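Local coordinates for protein peptidase S8 and S53, subtilisin, kexin, sedolisin (Mycobacterium smegmatis, PDB 4KG7) that probably acts as a subtilase-family serine endopeptidase, the mycosin MycP3 of the ESX-3 type VII secretion system, at residues V262-S267 with S272-A277; Q50-L55 with A284-N289; E228-P233 with G278-I283; V209-A214 with A323-V328; N303-E308 with V313-T318. One frame throughout, in Å; residues are numbered along the deposited sequence.

Contact 1 of 5, residues V262-S267 with S272-A277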
# COMPACT_ATOMS: atom_id res chain seq x y z
N VAL A 262 2.39 2.04 6.89
CA VAL A 262 1.11 2.58 7.25
C VAL A 262 0.23 1.58 7.99
O VAL A 262 -0.16 0.55 7.42
CB VAL A 262 0.36 3.05 6.00
CG1 VAL A 262 -0.95 3.73 6.35
CG2 VAL A 262 1.20 3.98 5.17
N GLY A 263 -0.10 1.91 9.24
CA GLY A 263 -1.08 1.15 10.01
C GLY A 263 -2.49 1.62 9.76
O GLY A 263 -2.71 2.64 9.13
N ALA A 264 -3.48 0.84 10.23
CA ALA A 264 -4.91 1.12 10.05
C ALA A 264 -5.51 1.68 11.34
O ALA A 264 -5.19 1.24 12.44
CB ALA A 264 -5.64 -0.13 9.66
N VAL A 265 -6.36 2.69 11.18
CA VAL A 265 -7.20 3.20 12.26
C VAL A 265 -8.67 3.06 11.93
O VAL A 265 -9.08 2.97 10.76
CB VAL A 265 -6.87 4.66 12.64
CG1 VAL A 265 -5.51 4.78 13.30
CG2 VAL A 265 -7.00 5.58 11.42
N ASP A 266 -9.48 3.00 12.98
CA ASP A 266 -10.91 3.16 12.82
C ASP A 266 -11.28 4.62 12.45
O ASP A 266 -10.41 5.47 12.35
CB ASP A 266 -11.64 2.58 14.07
CG ASP A 266 -11.47 3.39 15.34
OD1 ASP A 266 -11.16 4.59 15.31
OD2 ASP A 266 -11.73 2.79 16.40
N SER A 267 -12.55 4.88 12.21
CA SER A 267 -12.92 6.25 11.75
C SER A 267 -12.68 7.34 12.81
O SER A 267 -12.64 8.52 12.44
CB SER A 267 -14.36 6.29 11.24
OG SER A 267 -15.26 5.83 12.23
N SER A 272 -6.75 0.17 14.56
CA SER A 272 -7.64 -0.93 14.25
C SER A 272 -7.21 -2.21 14.96
O SER A 272 -6.03 -2.45 15.15
CB SER A 272 -7.63 -1.19 12.75
OG SER A 272 -8.23 -0.11 12.04
N SER A 273 -8.20 -3.01 15.36
CA SER A 273 -7.90 -4.22 16.13
C SER A 273 -6.91 -5.14 15.41
O SER A 273 -6.12 -5.86 16.07
CB SER A 273 -9.18 -4.99 16.41
OG SER A 273 -9.80 -5.38 15.20
N PHE A 274 -6.96 -5.14 14.08
CA PHE A 274 -6.15 -6.06 13.24
C PHE A 274 -4.81 -5.47 12.80
O PHE A 274 -4.04 -6.14 12.14
CB PHE A 274 -6.96 -6.46 12.01
CG PHE A 274 -7.46 -5.30 11.21
CD1 PHE A 274 -6.62 -4.61 10.33
CD2 PHE A 274 -8.74 -4.80 11.40
CE1 PHE A 274 -7.07 -3.50 9.64
CE2 PHE A 274 -9.21 -3.70 10.69
CZ PHE A 274 -8.37 -3.04 9.80
N THR A 275 -4.51 -4.23 13.14
CA THR A 275 -3.31 -3.61 12.56
C THR A 275 -2.06 -4.26 13.15
O THR A 275 -1.96 -4.43 14.37
CB THR A 275 -3.35 -2.07 12.63
OG1 THR A 275 -2.55 -1.51 11.57
CG2 THR A 275 -2.89 -1.54 13.96
N MET A 276 -1.10 -4.62 12.29
CA MET A 276 0.08 -5.37 12.76
C MET A 276 1.09 -4.44 13.41
O MET A 276 1.62 -3.55 12.74
CB MET A 276 0.75 -6.08 11.60
CG MET A 276 1.95 -6.92 12.01
SD MET A 276 2.66 -7.69 10.55
CE MET A 276 4.26 -8.15 11.19
N ALA A 277 1.45 -4.70 14.66
CA ALA A 277 2.43 -3.87 15.36
C ALA A 277 3.82 -4.18 14.88
O ALA A 277 4.19 -5.34 14.74
CB ALA A 277 2.37 -4.11 16.84
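Thr275 turns OG1 away from its own backbone N (chi1 -153°), which places the hydroxyl oxygen at Ala264 N on strand 259-265. Phe274 has its CG wedged between its backbone N and carbonyl carbon (chi1 55°). This turns the ring back toward Ser272, whose CB lies above one face near the rim. Thr275 OG1 accepts the amide hydrogen of Ala264, with N and OG1 2.9 Å apart in an almost straight bond (173°). Gly263 has no side chain, and its CA lies 3.4 Å from Thr275 OG1. The other half of Ala264 is held as well. Ser272 N donates to Ala264 O at 2.8 Å, approaching from above the carbonyl plane. One residue of the strand is thus gripped at both its N and its O. The methyl of Ala264 meets Phe274 obliquely, with CB 3.7 Å from CE1, and also lies 3.5 Å from Ser272 OG. That hydroxyl sits 3.2 Å from Val265 C but makes no bond to the strand. Its partner is Glu288, beyond the neighbouring strand 281-286. A type I turn from Ser272 to Thr275 keeps the loop compact, closed by Thr275 N bonding to Ser272 O. Asp266 OD1 braces the intervening loop by bonds to Thr268 OG1 and Gln270 N. The chain here doubles back at the carboxy end of a parallel strand. That is the end of the sheet where subtilisin folds carry the active site, and the Phe274 side chain is about 8 Å from that of Ser319, the predicted nucleophile.

Contact 2 of 5, residues Q50-L55 with A284-N289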
# COMPACT_ATOMS: atom_id res chain seq x y z
N GLN A 50 -13.70 9.30 4.78
CA GLN A 50 -13.38 10.56 4.09
C GLN A 50 -13.48 11.72 5.10
O GLN A 50 -12.60 12.59 5.13
CB GLN A 50 -14.29 10.81 2.88
CG GLN A 50 -14.08 12.22 2.39
CD GLN A 50 -14.82 12.61 1.13
OE1 GLN A 50 -14.94 11.83 0.20
NE2 GLN A 50 -15.28 13.86 1.09
N LEU A 51 -14.53 11.72 5.92
CA LEU A 51 -14.76 12.80 6.87
C LEU A 51 -13.64 12.87 7.91
O LEU A 51 -13.16 13.97 8.28
CB LEU A 51 -16.15 12.67 7.52
CG LEU A 51 -17.33 12.71 6.54
CD1 LEU A 51 -18.62 12.37 7.28
CD2 LEU A 51 -17.48 14.05 5.85
N ALA A 52 -13.15 11.70 8.32
CA ALA A 52 -12.01 11.62 9.23
C ALA A 52 -10.76 12.33 8.67
O ALA A 52 -9.95 12.90 9.42
CB ALA A 52 -11.69 10.16 9.50
N LEU A 53 -10.60 12.27 7.36
CA LEU A 53 -9.44 12.84 6.67
C LEU A 53 -9.65 14.28 6.22
O LEU A 53 -8.71 14.91 5.74
CB LEU A 53 -9.13 11.99 5.45
CG LEU A 53 -8.60 10.58 5.77
CD1 LEU A 53 -8.68 9.75 4.50
CD2 LEU A 53 -7.19 10.65 6.33
N ASN A 54 -10.88 14.78 6.35
CA ASN A 54 -11.26 16.09 5.80
C ASN A 54 -10.74 16.29 4.38
O ASN A 54 -10.04 17.26 4.08
CB ASN A 54 -10.82 17.24 6.72
CG ASN A 54 -11.38 18.60 6.30
OD1 ASN A 54 -12.31 18.69 5.51
ND2 ASN A 54 -10.81 19.65 6.84
N LEU A 55 -11.11 15.37 3.49
CA LEU A 55 -10.70 15.52 2.10
C LEU A 55 -11.30 16.75 1.45
O LEU A 55 -10.66 17.34 0.60
CB LEU A 55 -11.03 14.29 1.26
CG LEU A 55 -10.39 12.95 1.71
CD1 LEU A 55 -10.79 11.81 0.78
CD2 LEU A 55 -8.89 13.09 1.85
N ALA A 284 -0.59 6.32 10.06
CA ALA A 284 -1.78 5.50 9.89
C ALA A 284 -2.82 6.21 9.07
O ALA A 284 -2.73 7.41 8.84
CB ALA A 284 -2.36 5.11 11.22
N ALA A 285 -3.81 5.45 8.62
CA ALA A 285 -4.98 6.05 7.94
C ALA A 285 -6.19 5.10 8.07
O ALA A 285 -6.04 3.97 8.52
CB ALA A 285 -4.64 6.36 6.48
N PRO A 286 -7.37 5.57 7.71
CA PRO A 286 -8.54 4.68 7.86
C PRO A 286 -8.40 3.35 7.12
O PRO A 286 -8.01 3.34 5.95
CB PRO A 286 -9.69 5.52 7.32
CG PRO A 286 -9.22 6.93 7.62
CD PRO A 286 -7.78 6.88 7.21
N GLY A 287 -8.74 2.27 7.82
CA GLY A 287 -8.65 0.92 7.26
C GLY A 287 -9.88 0.04 7.45
O GLY A 287 -9.82 -1.15 7.16
N GLU A 288 -11.02 0.61 7.81
CA GLU A 288 -12.24 -0.16 8.12
C GLU A 288 -13.42 0.31 7.30
O GLU A 288 -13.58 1.49 7.04
CB GLU A 288 -12.57 -0.06 9.61
CG GLU A 288 -11.48 -0.58 10.50
CD GLU A 288 -11.81 -0.53 11.96
OE1 GLU A 288 -13.02 -0.47 12.35
OE2 GLU A 288 -10.84 -0.53 12.76
N ASN A 289 -14.31 -0.62 6.94
CA ASN A 289 -15.56 -0.29 6.21
C ASN A 289 -15.27 0.54 4.96
O ASN A 289 -15.96 1.53 4.66
CB ASN A 289 -16.54 0.45 7.11
CG ASN A 289 -16.85 -0.33 8.37
OD1 ASN A 289 -17.33 -1.45 8.29
ND2 ASN A 289 -16.48 0.22 9.53
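The outermost strand of the parallel sheet, 281-286, reaches Pro286 just where helix 48-53 lays Leu53 and Ala52 against it. Leu53 and Pro286 meet tip to tip. The isobutyl end of Leu53 straddles one corner of the proline ring: CD2 is 3.9 Å and CD1 4.0 Å from Pro286 CD. The branch point follows closely, with Leu53 CG 4.1 Å from Pro286 CG. Leu53 has CG anti to its carbonyl carbon (chi1 -68°), and this sends both methyls toward the strand. Ala52 adds a looser touch, its CB 4.5 Å from Pro286 CG. The contact is purely apolar, with no hydrogen bond between the two segments. In the subtilisin fold of this enzyme it joins an amino-terminal helix to the edge of the sheet. Tyr324 of helix 318-335 packs on both Leu53 and Pro286, and Pro370 of helix 370-375 also touches Leu53. A polar link lies next door, where Asn49 ND2 bonds to Glu288 O. Asn54 follows Leu53 with positive phi, in a Schellman motif. It is also the N-cap of helix 55-59, its OD1 accepting a bond from Gly57 N.

Contact 3 of 5, residues E228-P233 with G278-I283; sequences ESNPLP and GPWVGI
Asn230 ND2 is gripped by two backbone carbonyls, those of Ala277 and Ser248, and it also lies against the six-membered ring of Trp280, obliquely. The nitrogen lies 3.7 Å from both CH2 and CZ2 of Trp280. The amide and ring planes are almost perpendicular, 85° apart. Asn230 CG stands beside its own backbone N (chi1 -67°), which turns the amide toward Trp280 and Gly278. The other end of the amide is held too, since OD1 accepts a bond from Thr247 N. With bonds at both ends, the amide group has little freedom to rotate. Asn230 ND2 also passes 4.0 Å from Gly278 CA. No hydrogen bond joins the two segments directly. The polar grip runs through residues beside them, including Ser229 OG, which bonds to Ala277 N.

Trp280 owes its place to a tight turn. Its CG sits between backbone N and carbonyl carbon (chi1 43°), and the ring folds back along its own chain. Gly278 CA and Pro279 CD both lie above one face of the indole, offset toward the rim. This turn, from Gly278 to Val281, is of type I, and the bond from Val281 N to Gly278 O is weak, at 3.3 Å. Trp243 meets Trp280 edge-to-face, and Trp254 touches it as well. The contact is remote from the predicted catalytic residues. Loop 228-233 here lies against the approach to strand 281-286, with the start of strand 248-251 beside Asn230 and strand 259-265 bonded alongside Gly282 and Ile283.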
# COMPACT_ATOMS: atom_id res chain seq x y z
N GLU A 228 2.07 -11.51 12.32
CA GLU A 228 1.67 -11.38 13.71
C GLU A 228 2.24 -10.10 14.29
O GLU A 228 3.37 -9.72 13.98
CB GLU A 228 2.18 -12.58 14.54
CG GLU A 228 1.45 -13.87 14.22
CD GLU A 228 2.00 -15.10 14.94
OE1 GLU A 228 2.96 -14.99 15.74
OE2 GLU A 228 1.44 -16.19 14.68
N SER A 229 1.45 -9.43 15.13
CA SER A 229 1.95 -8.27 15.82
C SER A 229 3.18 -8.60 16.64
O SER A 229 3.24 -9.62 17.33
CB SER A 229 0.87 -7.69 16.72
OG SER A 229 -0.05 -6.93 15.96
N ASN A 230 4.14 -7.67 16.61
CA ASN A 230 5.38 -7.77 17.38
C ASN A 230 5.27 -7.10 18.74
O ASN A 230 4.40 -6.26 18.95
CB ASN A 230 6.48 -7.13 16.58
CG ASN A 230 6.77 -7.90 15.33
OD1 ASN A 230 7.28 -9.02 15.40
ND2 ASN A 230 6.41 -7.34 14.17
N PRO A 231 6.13 -7.49 19.69
CA PRO A 231 6.04 -6.87 21.01
C PRO A 231 6.25 -5.37 20.94
O PRO A 231 7.03 -4.87 20.12
CB PRO A 231 7.17 -7.53 21.82
CG PRO A 231 7.58 -8.72 21.03
CD PRO A 231 7.16 -8.54 19.62
N LEU A 232 5.54 -4.65 21.78
CA LEU A 232 5.55 -3.21 21.77
C LEU A 232 6.83 -2.66 22.41
O LEU A 232 7.59 -3.41 23.02
CB LEU A 232 4.31 -2.71 22.53
CG LEU A 232 2.98 -3.17 21.93
CD1 LEU A 232 1.88 -2.62 22.80
CD2 LEU A 232 2.81 -2.69 20.50
N PRO A 233 7.07 -1.35 22.27
CA PRO A 233 8.23 -0.70 22.87
C PRO A 233 8.42 -1.13 24.33
O PRO A 233 7.44 -1.19 25.07
CB PRO A 233 7.88 0.78 22.74
CG PRO A 233 7.20 0.82 21.40
CD PRO A 233 6.27 -0.37 21.50
N GLY A 278 4.62 -3.15 14.66
CA GLY A 278 6.03 -3.34 14.38
C GLY A 278 6.78 -2.03 14.57
O GLY A 278 6.17 -0.95 14.51
N PRO A 279 8.10 -2.11 14.73
CA PRO A 279 8.95 -0.93 15.03
C PRO A 279 9.15 -0.00 13.84
O PRO A 279 9.70 1.08 14.01
CB PRO A 279 10.28 -1.56 15.44
CG PRO A 279 10.31 -2.83 14.67
CD PRO A 279 8.90 -3.35 14.71
N TRP A 280 8.67 -0.42 12.67
CA TRP A 280 8.79 0.31 11.41
C TRP A 280 7.59 1.21 11.12
O TRP A 280 7.66 2.05 10.23
CB TRP A 280 9.00 -0.69 10.25
CG TRP A 280 8.11 -1.85 10.36
CD1 TRP A 280 6.76 -1.89 10.17
CD2 TRP A 280 8.50 -3.15 10.82
NE1 TRP A 280 6.29 -3.16 10.45
CE2 TRP A 280 7.33 -3.95 10.86
CE3 TRP A 280 9.71 -3.73 11.16
CZ2 TRP A 280 7.36 -5.29 11.24
CZ3 TRP A 280 9.73 -5.06 11.55
CH2 TRP A 280 8.57 -5.82 11.60
N VAL A 281 6.47 1.01 11.84
CA VAL A 281 5.22 1.72 11.50
C VAL A 281 5.41 3.22 11.72
O VAL A 281 5.86 3.65 12.79
CB VAL A 281 4.00 1.21 12.27
CG1 VAL A 281 2.76 1.99 11.84
CG2 VAL A 281 3.80 -0.27 12.00
N GLY A 282 5.10 4.01 10.68
CA GLY A 282 5.35 5.45 10.68
C GLY A 282 4.15 6.37 10.72
O GLY A 282 4.24 7.53 11.13
N ILE A 283 2.99 5.86 10.34
CA ILE A 283 1.81 6.71 10.18
C ILE A 283 0.62 5.77 10.06
O ILE A 283 0.80 4.55 9.96
CB ILE A 283 1.98 7.61 8.93
CG1 ILE A 283 1.04 8.85 8.95
CG2 ILE A 283 1.81 6.81 7.67
CD1 ILE A 283 1.44 9.89 7.94

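Contact 4 of 5, residues V209-A214 with A323-V328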
# COMPACT_ATOMS: atom_id res chain seq x y z
N VAL A 209 8.36 8.77 -3.14
CA VAL A 209 7.79 8.42 -1.85
C VAL A 209 7.16 7.03 -1.96
O VAL A 209 6.23 6.81 -2.74
CB VAL A 209 6.70 9.43 -1.43
CG1 VAL A 209 6.02 8.97 -0.15
CG2 VAL A 209 7.33 10.79 -1.21
N ILE A 210 7.68 6.09 -1.17
CA ILE A 210 7.22 4.72 -1.21
C ILE A 210 6.39 4.48 0.05
O ILE A 210 6.85 4.71 1.16
CB ILE A 210 8.37 3.70 -1.25
CG1 ILE A 210 9.36 3.99 -2.41
CG2 ILE A 210 7.85 2.27 -1.33
CD1 ILE A 210 10.63 3.17 -2.31
N VAL A 211 5.18 4.04 -0.16
CA VAL A 211 4.20 3.82 0.90
C VAL A 211 3.80 2.36 0.88
O VAL A 211 3.43 1.83 -0.16
CB VAL A 211 2.93 4.71 0.67
CG1 VAL A 211 1.90 4.52 1.76
CG2 VAL A 211 3.31 6.17 0.56
N ALA A 212 3.84 1.72 2.06
CA ALA A 212 3.53 0.29 2.19
C ALA A 212 2.56 0.03 3.33
O ALA A 212 2.67 0.64 4.39
CB ALA A 212 4.83 -0.50 2.42
N ALA A 213 1.63 -0.88 3.13
CA ALA A 213 0.77 -1.33 4.21
C ALA A 213 1.57 -2.04 5.29
O ALA A 213 2.45 -2.83 4.98
CB ALA A 213 -0.27 -2.29 3.65
N ALA A 214 1.27 -1.80 6.58
CA ALA A 214 2.04 -2.41 7.67
C ALA A 214 1.77 -3.90 7.84
O ALA A 214 2.61 -4.62 8.36
CB ALA A 214 1.74 -1.70 8.98
N ALA A 323 -3.22 3.07 0.88
CA ALA A 323 -3.73 3.75 -0.30
C ALA A 323 -4.09 5.19 0.02
O ALA A 323 -3.74 6.11 -0.72
CB ALA A 323 -4.93 3.01 -0.85
N TYR A 324 -4.77 5.39 1.13
CA TYR A 324 -5.09 6.77 1.55
C TYR A 324 -3.83 7.60 1.69
O TYR A 324 -3.80 8.74 1.25
CB TYR A 324 -5.86 6.75 2.87
CG TYR A 324 -7.34 6.50 2.75
CD1 TYR A 324 -8.14 7.36 1.98
CD2 TYR A 324 -7.99 5.52 3.51
CE1 TYR A 324 -9.50 7.19 1.87
CE2 TYR A 324 -9.36 5.35 3.41
CZ TYR A 324 -10.12 6.20 2.62
OH TYR A 324 -11.48 6.05 2.56
N VAL A 325 -2.80 7.07 2.36
CA VAL A 325 -1.59 7.80 2.53
C VAL A 325 -0.90 8.13 1.21
O VAL A 325 -0.39 9.23 1.04
CB VAL A 325 -0.63 7.11 3.52
CG1 VAL A 325 0.73 7.83 3.58
CG2 VAL A 325 -1.26 7.09 4.90
N SER A 326 -0.85 7.18 0.28
CA SER A 326 -0.35 7.48 -1.06
C SER A 326 -1.10 8.62 -1.74
O SER A 326 -0.50 9.48 -2.41
CB SER A 326 -0.38 6.24 -1.92
OG SER A 326 0.61 5.34 -1.47
N GLY A 327 -2.42 8.61 -1.64
CA GLY A 327 -3.19 9.74 -2.16
C GLY A 327 -2.84 11.07 -1.51
O GLY A 327 -2.70 12.08 -2.18
N VAL A 328 -2.69 11.07 -0.20
CA VAL A 328 -2.28 12.29 0.50
C VAL A 328 -0.89 12.74 0.09
O VAL A 328 -0.66 13.92 -0.10
CB VAL A 328 -2.35 12.16 2.03
CG1 VAL A 328 -1.96 13.44 2.72
CG2 VAL A 328 -3.76 11.81 2.49
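Strand 209-213 lies within the parallel sheet of the subtilisin fold, and helix 318-335 packs on one face of it through Val211, Val325 and Ser326. Along the strand, Val209 turns to Arg333 farther down the same helix and to helix 341-350. Ile210 points away from segment 323-328. Val211 is the residue that carries the contact. Its CG1 lies anti to the backbone N (chi1 -179°) and meets Val325 CG1 at 4.0 Å, the two side chains crossing obliquely. Ala212 again points away. Ala213 touches the helix nearer its start, at Thr318 and Ala322. Val209, Val211 and Ala213 thus touch helices, while Ile210 and Ala212 do not face this segment. The helix begins just before Ser319, the predicted nucleophile, so this buried contact sets the helix that carries it against an inner strand of the sheet. Ser326 brings a polar atom into the apolar layer. Its OG bonds to Asn177 OD1 on strand 175-178, and a weak bond links it to Ala322 O. Ser326 OG also rests against the branch point of Val211, 3.2 Å from Val211 CB, with both methyls close by.

Contact 5 of 5, residues N303-E308 with V313-T318; sequences NALPSE and VPLTGT
Leu305 and Val313 form the tight part of this antiparallel hairpin. They are a hydrogen-bonded pair. Leu305 N donates to Val313 O at 3.0 Å. Val313 N returns the bond to Leu305 O at 2.9 Å. Leu305 also meets Leu315 at about a right angle, and Leu305 CD1 lies 3.6 Å from Leu315 CD2. Leu315 CG has turned to its own N side (chi1 -56°), which lets it lean on the peptide between Asn303 and Ala304.

The hairpin is looser at the Asn303 end, while the turn end is more open to solvent. Leu315 N reaches Asn303 O directly only by a weak bond of 3.5 Å. A water fills in: it donates to Asn303 O at 2.7 Å and accepts from Leu315 N at 3.0 Å. At this end a classic beta bulge sets Asn303 and Ala304 together opposite Ser36. At the turn end, Val313 CG1 touches Ser307 OG at 3.4 Å, while that hydroxyl bonds to Arg311 O. Asn303 is tied elsewhere by its amide, to Leu38 N and Thr41 OG1.

The Leu305 side chain is about 6 Å from that of His104, a predicted member of the charge relay. Two firm backbone bonds and a leucine pair tie strand 312-314, which leads into the helix bearing Ser319, to strand 301-306, whereas water supplements the weak bond at the Asn303 end.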
# COMPACT_ATOMS: atom_id res chain seq x y z
N ASN A 303 -17.99 -2.32 -1.67
CA ASN A 303 -17.59 -2.25 -0.28
C ASN A 303 -17.55 -3.62 0.40
O ASN A 303 -17.67 -3.71 1.60
CB ASN A 303 -18.47 -1.25 0.48
CG ASN A 303 -19.92 -1.69 0.60
OD1 ASN A 303 -20.33 -2.62 -0.05
ND2 ASN A 303 -20.69 -0.96 1.37
N ALA A 304 -17.40 -4.68 -0.39
CA ALA A 304 -17.39 -6.03 0.17
C ALA A 304 -16.69 -7.02 -0.73
O ALA A 304 -16.59 -6.82 -1.93
CB ALA A 304 -18.80 -6.52 0.45
N LEU A 305 -16.26 -8.11 -0.10
CA LEU A 305 -15.71 -9.30 -0.76
C LEU A 305 -16.29 -10.54 -0.15
O LEU A 305 -16.66 -10.52 1.00
CB LEU A 305 -14.23 -9.41 -0.48
CG LEU A 305 -13.36 -8.57 -1.35
CD1 LEU A 305 -12.00 -8.41 -0.66
CD2 LEU A 305 -13.24 -9.25 -2.69
N PRO A 306 -16.25 -11.65 -0.89
CA PRO A 306 -16.68 -12.93 -0.35
C PRO A 306 -15.70 -13.51 0.66
O PRO A 306 -14.49 -13.43 0.47
CB PRO A 306 -16.81 -13.82 -1.60
CG PRO A 306 -16.09 -13.13 -2.70
CD PRO A 306 -15.78 -11.73 -2.29
N SER A 307 -16.22 -14.04 1.77
CA SER A 307 -15.39 -14.75 2.74
C SER A 307 -15.81 -16.21 2.68
O SER A 307 -16.14 -16.71 1.59
CB SER A 307 -15.58 -14.16 4.14
OG SER A 307 -16.84 -14.50 4.68
N GLU A 308 -15.83 -16.87 3.84
CA GLU A 308 -16.22 -18.27 3.92
C GLU A 308 -17.64 -18.47 3.42
O GLU A 308 -18.54 -17.67 3.70
CB GLU A 308 -16.10 -18.80 5.36
CG GLU A 308 -14.74 -18.55 6.03
CD GLU A 308 -13.56 -19.18 5.29
OE1 GLU A 308 -13.78 -20.04 4.41
OE2 GLU A 308 -12.40 -18.83 5.61
N VAL A 313 -18.28 -9.74 3.27
CA VAL A 313 -17.72 -9.08 4.43
C VAL A 313 -17.17 -7.74 3.98
O VAL A 313 -16.78 -7.58 2.81
CB VAL A 313 -16.63 -9.92 5.11
CG1 VAL A 313 -17.22 -11.22 5.63
CG2 VAL A 313 -15.47 -10.17 4.15
N PRO A 314 -17.10 -6.76 4.91
CA PRO A 314 -16.60 -5.44 4.51
C PRO A 314 -15.13 -5.48 4.10
O PRO A 314 -14.38 -6.43 4.41
CB PRO A 314 -16.79 -4.59 5.78
CG PRO A 314 -17.82 -5.29 6.56
CD PRO A 314 -17.63 -6.75 6.28
N LEU A 315 -14.75 -4.47 3.35
CA LEU A 315 -13.35 -4.28 2.98
C LEU A 315 -12.63 -3.65 4.16
O LEU A 315 -12.95 -2.54 4.57
CB LEU A 315 -13.24 -3.39 1.74
CG LEU A 315 -13.99 -3.87 0.50
CD1 LEU A 315 -13.81 -2.93 -0.68
CD2 LEU A 315 -13.55 -5.26 0.09
N THR A 316 -11.66 -4.38 4.70
CA THR A 316 -10.87 -3.86 5.83
C THR A 316 -9.43 -4.25 5.63
O THR A 316 -9.14 -5.33 5.11
CB THR A 316 -11.31 -4.39 7.20
OG1 THR A 316 -10.88 -5.78 7.37
CG2 THR A 316 -12.77 -4.21 7.36
N GLY A 317 -8.54 -3.38 6.06
CA GLY A 317 -7.13 -3.73 6.09
C GLY A 317 -6.18 -2.57 5.95
O GLY A 317 -6.53 -1.47 5.52
N THR A 318 -4.94 -2.84 6.31
CA THR A 318 -3.88 -1.85 6.15
C THR A 318 -3.64 -1.52 4.69
O THR A 318 -3.06 -0.49 4.39
CB THR A 318 -2.56 -2.27 6.86
OG1 THR A 318 -2.12 -3.57 6.41
CG2 THR A 318 -2.73 -2.26 8.39
O HOH W 1 -16.56 -2.10 3.40

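How the contacts relate
Contacts 1, 2, 3 and 4 all reach the seven-stranded parallel sheet. Its strands 209-213, 259-265 and 281-286 lie side by side. Contacts 2 and 3 share strand 281-286, with centres about 21 Å apart. Contact 1 sits on the neighbouring strand, centre to centre about 11 Å from contact 3 and about 12 Å from contact 2. Contact 4 lies nearest the centre of the chain. Along the chain, contacts 1, 3 and 5 are nested within contact 4, contact 1 also within contact 3, and contact 2 crosses contact 4. Contact 5 belongs to a separate antiparallel sheet. Its centre is about 20 Å from that of contact 4, yet its segment 313-318 runs into helix 318-335, which carries the predicted nucleophile Ser319.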